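Local coordinates for cytosine-specific methyltransferase (Escherichia coli O157:H7 EDL933, PDB 3G7U), which probably methylates the C5 position of cytosine in DNA, using S-adenosyl-L-methionine as methyl donor, at residues N58-I61 against I62-F65; L106-E109 against L110-L113; Q98-M101 against H102-L106; I37-H40 against A41-P45. All blocks are in the same frame, centred on the assembly; numbering follows the deposited sequence.

Contact 1: N58-I61 against I62-F65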
loop_
_atom_site.group_PDB
_atom_site.type_symbol
_atom_site.label_atom_id
_atom_site.label_comp_id
_atom_site.label_asym_id
_atom_site.label_seq_id
_atom_site.Cartn_x
_atom_site.Cartn_y
_atom_site.Cartn_z
ATOM N N ASN A 58 -12.447 -21.184 0.815
ATOM C CA ASN A 58 -11.597 -22.206 1.385
ATOM C C ASN A 58 -10.623 -22.649 0.297
ATOM O O ASN A 58 -10.700 -22.168 -0.846
ATOM C CB ASN A 58 -12.408 -23.378 1.945
ATOM C CG ASN A 58 -13.222 -24.085 0.883
ATOM O OD1 ASN A 58 -12.763 -24.257 -0.246
ATOM N ND2 ASN A 58 -14.450 -24.456 1.227
ATOM N N ALA A 59 -9.679 -23.526 0.646
ATOM C CA ALA A 59 -8.645 -23.924 -0.292
ATOM C C ALA A 59 -9.216 -24.542 -1.565
ATOM O O ALA A 59 -8.717 -24.281 -2.657
ATOM C CB ALA A 59 -7.682 -24.937 0.416
ATOM N N GLU A 60 -10.249 -25.366 -1.431
ATOM C CA GLU A 60 -10.814 -26.047 -2.622
ATOM C C GLU A 60 -11.523 -25.066 -3.553
ATOM O O GLU A 60 -11.440 -25.178 -4.776
ATOM C CB GLU A 60 -11.782 -27.172 -2.218
ATOM C CG GLU A 60 -11.098 -28.519 -1.985
ATOM C CD GLU A 60 -10.295 -29.022 -3.211
ATOM O OE1 GLU A 60 -10.823 -29.046 -4.349
ATOM O OE2 GLU A 60 -9.122 -29.404 -3.027
ATOM N N ILE A 61 -12.210 -24.093 -2.962
ATOM C CA ILE A 61 -12.924 -23.087 -3.757
ATOM C C ILE A 61 -11.878 -22.291 -4.524
ATOM O O ILE A 61 -11.991 -22.054 -5.752
ATOM C CB ILE A 61 -13.790 -22.190 -2.829
ATOM C CG1 ILE A 61 -14.974 -23.022 -2.340
ATOM C CG2 ILE A 61 -14.333 -20.972 -3.557
ATOM C CD1 ILE A 61 -15.815 -22.317 -1.326
ATOM N N ILE A 62 -10.842 -21.884 -3.799
ATOM C CA ILE A 62 -9.744 -21.128 -4.439
ATOM C C ILE A 62 -9.030 -21.872 -5.567
ATOM O O ILE A 62 -8.758 -21.301 -6.629
ATOM C CB ILE A 62 -8.751 -20.569 -3.376
ATOM C CG1 ILE A 62 -9.453 -19.425 -2.638
ATOM C CG2 ILE A 62 -7.502 -20.048 -4.063
ATOM C CD1 ILE A 62 -8.797 -18.986 -1.317
ATOM N N LYS A 63 -8.738 -23.155 -5.358
ATOM C CA LYS A 63 -8.151 -23.972 -6.442
ATOM C C LYS A 63 -9.112 -24.087 -7.637
ATOM O O LYS A 63 -8.669 -24.070 -8.793
ATOM C CB LYS A 63 -7.763 -25.366 -5.917
ATOM C CG LYS A 63 -6.599 -25.379 -4.923
ATOM C CD LYS A 63 -6.654 -26.661 -4.053
ATOM C CE LYS A 63 -5.455 -26.773 -3.126
ATOM N NZ LYS A 63 -5.638 -27.919 -2.171
ATOM N N GLY A 64 -10.406 -24.150 -7.343
ATOM C CA GLY A 64 -11.486 -24.118 -8.340
ATOM C C GLY A 64 -11.511 -22.867 -9.175
ATOM O O GLY A 64 -11.786 -22.919 -10.364
ATOM N N PHE A 65 -11.210 -21.719 -8.563
ATOM C CA PHE A 65 -11.120 -20.479 -9.326
ATOM C C PHE A 65 -10.017 -20.555 -10.343
ATOM O O PHE A 65 -10.171 -20.072 -11.465
ATOM C CB PHE A 65 -10.780 -19.290 -8.403
ATOM C CG PHE A 65 -11.867 -18.890 -7.427
ATOM C CD1 PHE A 65 -13.203 -19.236 -7.602
ATOM C CD2 PHE A 65 -11.540 -18.075 -6.347
ATOM C CE1 PHE A 65 -14.182 -18.840 -6.695
ATOM C CE2 PHE A 65 -12.518 -17.644 -5.436
ATOM C CZ PHE A 65 -13.841 -18.011 -5.613
HETATM O O HOH W 1 -7.875 -28.705 -0.894
#
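Ile61 holds CG2 anti to its own backbone N and Phe65 swings CG beside the backbone N (chi1 -68°), which lays the two side chains side by side, pointing the same way, one turn apart on helix 59-66. This is the N-capped first part of a short helix in the Rossmann-like methyltransferase domain, with Asn58 at the N-cap. The capping bond runs from Ile61 N to Asn58 OD1 at 2.8 Å and is close to straight. One residue further on, Ile62 N donates to the backbone O of Asn58 (3.0 Å, 170° at the hydrogen), so a single residue engages two amides of the first turn through its side-chain and main-chain oxygens. Lys63, Gly64 and Phe65 continue the i to i+4 pattern onto Ala59, Glu60 and Ile61. On the outer side, Glu60 bends at chi2 while Lys63 stays extended beyond CG, its aliphatic part running past Ala59 O with CG 3.3 Å from that oxygen. Their charged ends form only a long salt bridge, OE2 to NZ 3.9 Å, and a water bridges the gap: it donates to Glu60 OE2 and accepts from Lys63 NZ. On the inner side Ala59 and Ile62 pack against Leu110 and Leu106 of helix 94-110, and Ala59 N is bound by Glu109. At the far end Ile61 meets Phe65 twice: its carbonyl O lies 3.5 Å above one face of the ring, displaced toward the rim, and its CG2 methyl touches Phe65 CZ at 3.6 Å.

Contact 2: L106-E109 against L110-L113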
loop_
_atom_site.group_PDB
_atom_site.type_symbol
_atom_site.label_atom_id
_atom_site.label_comp_id
_atom_site.label_asym_id
_atom_site.label_seq_id
_atom_site.Cartn_x
_atom_site.Cartn_y
_atom_site.Cartn_z
ATOM N N LEU A 106 -7.083 -19.857 5.848
ATOM C CA LEU A 106 -6.694 -20.036 4.452
ATOM C C LEU A 106 -5.239 -20.376 4.292
ATOM O O LEU A 106 -4.883 -21.194 3.461
ATOM C CB LEU A 106 -7.073 -18.810 3.616
ATOM C CG LEU A 106 -8.572 -18.669 3.376
ATOM C CD1 LEU A 106 -8.879 -17.372 2.648
ATOM C CD2 LEU A 106 -9.040 -19.851 2.505
ATOM N N VAL A 107 -4.366 -19.747 5.070
ATOM C CA VAL A 107 -2.960 -20.119 5.036
ATOM C C VAL A 107 -2.773 -21.630 5.417
ATOM O O VAL A 107 -1.995 -22.371 4.799
ATOM C CB VAL A 107 -2.115 -19.215 5.970
ATOM C CG1 VAL A 107 -0.729 -19.802 6.144
ATOM C CG2 VAL A 107 -2.032 -17.769 5.398
ATOM N N SER A 108 -3.491 -22.034 6.441
ATOM C CA SER A 108 -3.388 -23.376 6.983
ATOM C C SER A 108 -3.881 -24.390 5.932
ATOM O O SER A 108 -3.225 -25.402 5.679
ATOM C CB SER A 108 -4.267 -23.470 8.221
ATOM O OG SER A 108 -4.092 -24.744 8.814
ATOM N N GLU A 109 -5.012 -24.064 5.305
ATOM C CA GLU A 109 -5.639 -24.929 4.290
ATOM C C GLU A 109 -4.814 -24.983 3.009
ATOM O O GLU A 109 -4.688 -26.034 2.369
ATOM C CB GLU A 109 -7.054 -24.429 3.990
ATOM C CG GLU A 109 -8.081 -24.575 5.131
ATOM C CD GLU A 109 -9.420 -24.031 4.726
ATOM O OE1 GLU A 109 -9.499 -23.584 3.563
ATOM O OE2 GLU A 109 -10.395 -24.067 5.513
ATOM N N LEU A 110 -4.252 -23.847 2.595
ATOM C CA LEU A 110 -3.522 -23.809 1.338
ATOM C C LEU A 110 -2.061 -24.186 1.414
ATOM O O LEU A 110 -1.462 -24.519 0.386
ATOM C CB LEU A 110 -3.669 -22.463 0.627
ATOM C CG LEU A 110 -5.042 -22.175 -0.012
ATOM C CD1 LEU A 110 -5.249 -20.687 -0.309
ATOM C CD2 LEU A 110 -5.164 -23.001 -1.301
ATOM N N GLN A 111 -1.485 -24.123 2.611
ATOM C CA GLN A 111 -0.060 -24.463 2.799
ATOM C C GLN A 111 0.925 -23.784 1.828
ATOM O O GLN A 111 1.707 -24.466 1.176
ATOM C CB GLN A 111 0.147 -26.014 2.794
ATOM C CG GLN A 111 -0.628 -26.726 3.895
ATOM C CD GLN A 111 0.058 -26.592 5.240
ATOM O OE1 GLN A 111 1.258 -26.831 5.341
ATOM N NE2 GLN A 111 -0.694 -26.217 6.273
ATOM N N PRO A 112 0.924 -22.427 1.747
ATOM C CA PRO A 112 1.909 -21.802 0.892
ATOM C C PRO A 112 3.331 -21.942 1.460
ATOM O O PRO A 112 3.470 -22.242 2.652
ATOM C CB PRO A 112 1.520 -20.311 0.973
ATOM C CG PRO A 112 0.864 -20.168 2.316
ATOM C CD PRO A 112 0.057 -21.434 2.418
ATOM N N LEU A 113 4.343 -21.680 0.632
ATOM C CA LEU A 113 5.739 -21.635 1.108
ATOM C C LEU A 113 5.908 -20.559 2.182
ATOM O O LEU A 113 6.676 -20.728 3.105
ATOM C CB LEU A 113 6.700 -21.365 -0.044
ATOM C CG LEU A 113 6.668 -22.427 -1.167
ATOM C CD1 LEU A 113 7.680 -22.096 -2.233
ATOM C CD2 LEU A 113 6.825 -23.872 -0.615
HETATM O O HOH W 2 -1.096 -24.955 9.209
#
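The C-terminal end of helix 94-110, where the chain turns off toward strand 114-119, is closed by Gln111, which leaves helical geometry with a positive phi of 50°. Its backbone N still reaches back to Val107 O at 2.8 Å, one step after Leu110 N has bonded to Leu106 O. The side chain adds a bond of its own: bent at chi2 (-78°), it folds back over the last turn so that NE2 donates to Ser108 O at 2.7 Å. That N-H lies in the carbonyl plane on a lone pair, and the oxygen lies nearly in the amide plane of Gln111. Here the helix hands over to strand 114-119, the last parallel strand of the Rossmann-like sheet before its antiparallel pair. The same amide reaches neighbouring segments, NE2 bonding to Asp142 before strand 143-152 and OE1 to Lys171 at the end of strand 163-171. A water accepts weakly from NE2 and pairs with Ser108 OG, whose hydroxyl also bonds to Leu138 O. On the buried side the Pro112 ring crosses Val107 at about a right angle, CD 4.1 Å from CG1, and both pack on Ile75 of strand 74-77. Pro112 CD also comes within 3.3 Å of Val107 O, beside the bond from Gln111 N.

Contact 3: Q98-M101 against H102-L106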
loop_
_atom_site.group_PDB
_atom_site.type_symbol
_atom_site.label_atom_id
_atom_site.label_comp_id
_atom_site.label_asym_id
_atom_site.label_seq_id
_atom_site.Cartn_x
_atom_site.Cartn_y
_atom_site.Cartn_z
ATOM N N GLN A 98 -13.410 -12.066 13.120
ATOM C CA GLN A 98 -13.657 -13.288 12.358
ATOM C C GLN A 98 -12.829 -13.305 11.090
ATOM O O GLN A 98 -12.177 -14.302 10.806
ATOM C CB GLN A 98 -15.140 -13.473 12.042
ATOM C CG GLN A 98 -15.914 -14.127 13.199
ATOM C CD GLN A 98 -17.374 -13.691 13.260
ATOM O OE1 GLN A 98 -17.729 -12.590 12.827
ATOM N NE2 GLN A 98 -18.227 -14.552 13.813
ATOM N N LEU A 99 -12.809 -12.204 10.347
ATOM C CA LEU A 99 -11.995 -12.153 9.111
ATOM C C LEU A 99 -10.497 -12.375 9.324
ATOM O O LEU A 99 -9.802 -12.967 8.475
ATOM C CB LEU A 99 -12.250 -10.855 8.326
ATOM C CG LEU A 99 -13.667 -10.710 7.751
ATOM C CD1 LEU A 99 -13.910 -9.298 7.274
ATOM C CD2 LEU A 99 -13.952 -11.723 6.651
ATOM N N TYR A 100 -9.992 -11.884 10.458
ATOM C CA TYR A 100 -8.609 -12.120 10.863
ATOM C C TYR A 100 -8.280 -13.600 10.885
ATOM O O TYR A 100 -7.265 -14.036 10.340
ATOM C CB TYR A 100 -8.374 -11.527 12.271
ATOM C CG TYR A 100 -6.933 -11.582 12.717
ATOM C CD1 TYR A 100 -6.031 -10.599 12.318
ATOM C CD2 TYR A 100 -6.460 -12.617 13.535
ATOM C CE1 TYR A 100 -4.709 -10.641 12.686
ATOM C CE2 TYR A 100 -5.099 -12.661 13.916
ATOM C CZ TYR A 100 -4.246 -11.649 13.487
ATOM O OH TYR A 100 -2.914 -11.637 13.828
ATOM N N MET A 101 -9.155 -14.360 11.551
ATOM C CA MET A 101 -8.991 -15.803 11.696
ATOM C C MET A 101 -9.109 -16.554 10.366
ATOM O O MET A 101 -8.427 -17.562 10.174
ATOM C CB MET A 101 -10.028 -16.348 12.677
ATOM C CG MET A 101 -9.754 -16.057 14.176
ATOM S SD MET A 101 -8.161 -16.654 14.796
ATOM C CE MET A 101 -7.936 -18.255 13.997
ATOM N N HIS A 102 -9.941 -16.040 9.451
ATOM C CA HIS A 102 -10.097 -16.636 8.095
ATOM C C HIS A 102 -8.857 -16.499 7.250
ATOM O O HIS A 102 -8.565 -17.371 6.425
ATOM C CB HIS A 102 -11.279 -16.003 7.351
ATOM C CG HIS A 102 -12.617 -16.404 7.883
ATOM N ND1 HIS A 102 -13.019 -17.718 7.965
ATOM C CD2 HIS A 102 -13.637 -15.666 8.380
ATOM C CE1 HIS A 102 -14.237 -17.769 8.471
ATOM N NE2 HIS A 102 -14.630 -16.540 8.748
ATOM N N PHE A 103 -8.114 -15.399 7.419
ATOM C CA PHE A 103 -6.828 -15.264 6.741
ATOM C C PHE A 103 -5.951 -16.455 7.100
ATOM O O PHE A 103 -5.332 -17.094 6.230
ATOM C CB PHE A 103 -6.085 -13.944 7.118
ATOM C CG PHE A 103 -4.748 -13.752 6.430
ATOM C CD1 PHE A 103 -4.683 -13.115 5.209
ATOM C CD2 PHE A 103 -3.544 -14.146 7.046
ATOM C CE1 PHE A 103 -3.468 -12.934 4.589
ATOM C CE2 PHE A 103 -2.337 -13.978 6.434
ATOM C CZ PHE A 103 -2.283 -13.366 5.213
ATOM N N TYR A 104 -5.832 -16.698 8.393
ATOM C CA TYR A 104 -4.944 -17.733 8.887
ATOM C C TYR A 104 -5.513 -19.137 8.620
ATOM O O TYR A 104 -4.744 -20.053 8.415
ATOM C CB TYR A 104 -4.587 -17.523 10.360
ATOM C CG TYR A 104 -3.620 -16.367 10.472
ATOM C CD1 TYR A 104 -2.285 -16.552 10.203
ATOM C CD2 TYR A 104 -4.067 -15.078 10.792
ATOM C CE1 TYR A 104 -1.371 -15.490 10.238
ATOM C CE2 TYR A 104 -3.156 -14.001 10.859
ATOM C CZ TYR A 104 -1.829 -14.220 10.584
ATOM O OH TYR A 104 -0.920 -13.191 10.638
ATOM N N ARG A 105 -6.829 -19.253 8.580
ATOM C CA ARG A 105 -7.441 -20.529 8.148
ATOM C C ARG A 105 -7.023 -20.853 6.728
ATOM O O ARG A 105 -6.638 -21.984 6.421
ATOM C CB ARG A 105 -8.961 -20.502 8.306
ATOM C CG ARG A 105 -9.659 -21.722 7.734
ATOM C CD ARG A 105 -11.187 -21.634 7.863
ATOM N NE ARG A 105 -11.780 -20.453 7.204
ATOM C CZ ARG A 105 -11.962 -20.314 5.887
ATOM N NH1 ARG A 105 -11.597 -21.285 5.045
ATOM N NH2 ARG A 105 -12.515 -19.197 5.394
ATOM N N LEU A 106 -7.083 -19.857 5.848
ATOM C CA LEU A 106 -6.694 -20.036 4.452
ATOM C C LEU A 106 -5.239 -20.376 4.292
ATOM O O LEU A 106 -4.883 -21.194 3.461
ATOM C CB LEU A 106 -7.073 -18.810 3.616
ATOM C CG LEU A 106 -8.572 -18.669 3.376
ATOM C CD1 LEU A 106 -8.879 -17.372 2.648
ATOM C CD2 LEU A 106 -9.040 -19.851 2.505
HETATM O O HOH W 3 -1.652 -10.836 11.392
#
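Between Gln98 and Leu106 the backbone is alpha-helical, with His102 N, Phe103 N and Arg105 N donating to Gln98 O, Leu99 O and Met101 O four residues back and Phe103 N also donating weakly to Tyr100 O. These are middle turns of helix 94-110, which packs on the central sheet of the Rossmann-like domain through Phe103 and Leu106, both touching Leu8 of strand 4-8. Across the turn, Tyr100 and Tyr104 meet obliquely, ring centroids 5.3 Å apart and planes at 50°. With CG anti to the backbone N (chi1 -174°), beside the carbonyl carbon, Tyr100 turns its ring out from the helix, where one face receives the CD2-CE2 side of Tyr104; CE2 comes 3.7 Å from Tyr100 CZ. The edge of the Tyr104 ring also meets Tyr100 O, and Phe103 CD2 lies over the centre of one face of the Tyr104 ring. The side chain of Tyr100 is about 5 Å from that of Cys81, the predicted catalytic cysteine, and its hydroxyl bonds to a glycerol, probably from the crystallisation liquor. Around the helix, His102 sets its ring carbon CD2 3.1 Å from Gln98 O, while ND1 accepts from Arg105 NE at 3.1 Å, in the planes of both groups. Arg105 is fixed further by Leu57 O and by a salt bridge to Glu109. The tyrosine hydroxyls are joined by one water, 2.9 Å from Tyr100 OH and 2.6 Å from Tyr104 OH.

Contact 4: I37-H40 against A41-P45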
loop_
_atom_site.group_PDB
_atom_site.type_symbol
_atom_site.label_atom_id
_atom_site.label_comp_id
_atom_site.label_asym_id
_atom_site.label_seq_id
_atom_site.Cartn_x
_atom_site.Cartn_y
_atom_site.Cartn_z
ATOM N N ILE A 37 -11.364 -2.909 -5.536
ATOM C CA ILE A 37 -10.980 -3.982 -6.450
ATOM C C ILE A 37 -11.012 -3.580 -7.923
ATOM O O ILE A 37 -10.202 -4.076 -8.723
ATOM C CB ILE A 37 -11.793 -5.297 -6.247
ATOM C CG1 ILE A 37 -10.977 -6.493 -6.768
ATOM C CG2 ILE A 37 -13.201 -5.207 -6.885
ATOM C CD1 ILE A 37 -11.644 -7.808 -6.521
ATOM N N ASN A 38 -11.906 -2.670 -8.312
ATOM C CA ASN A 38 -11.862 -2.158 -9.663
ATOM C C ASN A 38 -10.555 -1.436 -9.888
ATOM O O ASN A 38 -9.940 -1.558 -10.944
ATOM C CB ASN A 38 -13.052 -1.218 -9.918
ATOM C CG ASN A 38 -14.341 -1.982 -10.124
ATOM O OD1 ASN A 38 -14.327 -3.205 -10.302
ATOM N ND2 ASN A 38 -15.466 -1.269 -10.094
ATOM N N THR A 39 -10.123 -0.678 -8.901
ATOM C CA THR A 39 -8.825 0.006 -9.065
ATOM C C THR A 39 -7.640 -0.970 -9.133
ATOM O O THR A 39 -6.684 -0.778 -9.906
ATOM C CB THR A 39 -8.605 1.096 -8.002
ATOM O OG1 THR A 39 -9.604 2.105 -8.212
ATOM C CG2 THR A 39 -7.206 1.702 -8.132
ATOM N N HIS A 40 -7.726 -2.046 -8.350
ATOM C CA HIS A 40 -6.693 -3.062 -8.389
ATOM C C HIS A 40 -6.648 -3.613 -9.820
ATOM O O HIS A 40 -5.549 -3.724 -10.415
ATOM C CB HIS A 40 -6.976 -4.161 -7.362
ATOM C CG HIS A 40 -5.798 -5.040 -7.102
ATOM N ND1 HIS A 40 -5.375 -5.997 -8.016
ATOM C CD2 HIS A 40 -4.981 -5.150 -6.030
ATOM C CE1 HIS A 40 -4.317 -6.616 -7.530
ATOM N NE2 HIS A 40 -4.075 -6.144 -6.317
ATOM N N ALA A 41 -7.817 -3.895 -10.412
ATOM C CA ALA A 41 -7.840 -4.472 -11.780
ATOM C C ALA A 41 -7.308 -3.535 -12.837
ATOM O O ALA A 41 -6.741 -3.971 -13.827
ATOM C CB ALA A 41 -9.235 -4.944 -12.171
ATOM N N ILE A 42 -7.491 -2.235 -12.635
ATOM C CA ILE A 42 -6.941 -1.245 -13.584
ATOM C C ILE A 42 -5.410 -1.294 -13.600
ATOM O O ILE A 42 -4.779 -1.197 -14.656
ATOM C CB ILE A 42 -7.400 0.204 -13.233
ATOM C CG1 ILE A 42 -8.887 0.428 -13.565
ATOM C CG2 ILE A 42 -6.592 1.238 -14.029
ATOM C CD1 ILE A 42 -9.268 0.128 -15.017
ATOM N N ASN A 43 -4.820 -1.469 -12.432
ATOM C CA ASN A 43 -3.377 -1.421 -12.306
ATOM C C ASN A 43 -2.754 -2.798 -12.454
ATOM O O ASN A 43 -1.582 -2.917 -12.764
ATOM C CB ASN A 43 -2.990 -0.804 -10.977
ATOM C CG ASN A 43 -3.300 0.676 -10.945
ATOM O OD1 ASN A 43 -2.581 1.506 -11.572
ATOM N ND2 ASN A 43 -4.401 1.020 -10.295
ATOM N N PHE A 44 -3.549 -3.847 -12.228
ATOM C CA PHE A 44 -3.043 -5.234 -12.359
ATOM C C PHE A 44 -3.963 -6.028 -13.305
ATOM O O PHE A 44 -4.650 -6.962 -12.875
ATOM C CB PHE A 44 -2.983 -5.932 -10.988
ATOM C CG PHE A 44 -2.028 -5.296 -10.030
ATOM C CD1 PHE A 44 -0.688 -5.703 -9.966
ATOM C CD2 PHE A 44 -2.453 -4.224 -9.236
ATOM C CE1 PHE A 44 0.220 -5.069 -9.069
ATOM C CE2 PHE A 44 -1.571 -3.571 -8.350
ATOM C CZ PHE A 44 -0.220 -4.002 -8.271
ATOM N N PRO A 45 -4.000 -5.653 -14.589
ATOM C CA PRO A 45 -5.006 -6.245 -15.479
ATOM C C PRO A 45 -4.850 -7.727 -15.737
ATOM O O PRO A 45 -5.805 -8.336 -16.208
ATOM C CB PRO A 45 -4.853 -5.457 -16.789
ATOM C CG PRO A 45 -3.522 -4.886 -16.731
ATOM C CD PRO A 45 -3.137 -4.696 -15.297
#
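His40 and Phe44, one turn apart at the end of helix 34-43, form an offset stack with centroids 4.5 Å apart and planes at 28°. Phe44 CD2 sits over one face of the imidazole, toward its rim, 3.5 Å from His40 CE1. With CG anti to the backbone N (chi1 -165°), the His40 ring is set beside the carbonyl carbon, on the side where Phe44 covers it. Both imidazole nitrogens are engaged, ND1 with His49 of strand 48-50 and NE2 with Ser16 of helix 14-22, which fixes the ring's rotation. Among hydrogen bonds, Ala41 N and Ile42 N make ordinary helical links to Ile37 O and Asn38 O. Thr39 O takes two donors from Asn43, the backbone N at 3.2 Å and the side-chain ND2 at 2.9 Å, arriving from opposite faces of the carbonyl plane. ND2 also bonds to Arg335 O, so the amide ties this helix end to a distant part of the chain. His40 O accepts from Phe44 N (2.7 Å) and lies at the edge of the Phe44 ring. In van der Waals contact, the Thr39 methyl lies alongside the Asn43 amide, CG2 3.6 Å from ND2. Phe44 is the first residue to leave helical geometry, ending the helix of a beta-alpha-beta unit, strand 25-30, helix 34-43 and strand 48-50, as in Rossmann-like methyltransferases.

How the contacts relate
Contacts 1, 2 and 3 form one neighbourhood, whereas contact 4 stands apart, its nearest atoms about 10 Å from contact 1. Contacts 2 and 3 are successive pieces of helix 94-110 and share Leu106; contact 1, on helix 59-66, packs against both, Asn58 and Ile62 resting on that leucine. Contact 4 is the most buried, and its offset stack, with both imidazole nitrogens bonded, contrasts with the oblique tyrosine pair of contact 3. Contact 1 is more exposed, with a cap at its start and a water-bridged ion pair at its outer side. Contact 3 mixes buried tyrosines, close to the predicted catalytic cysteine, with a more exposed histidine-arginine pair, while contact 2 closes a helix end with a side-chain amide hydrogen bond.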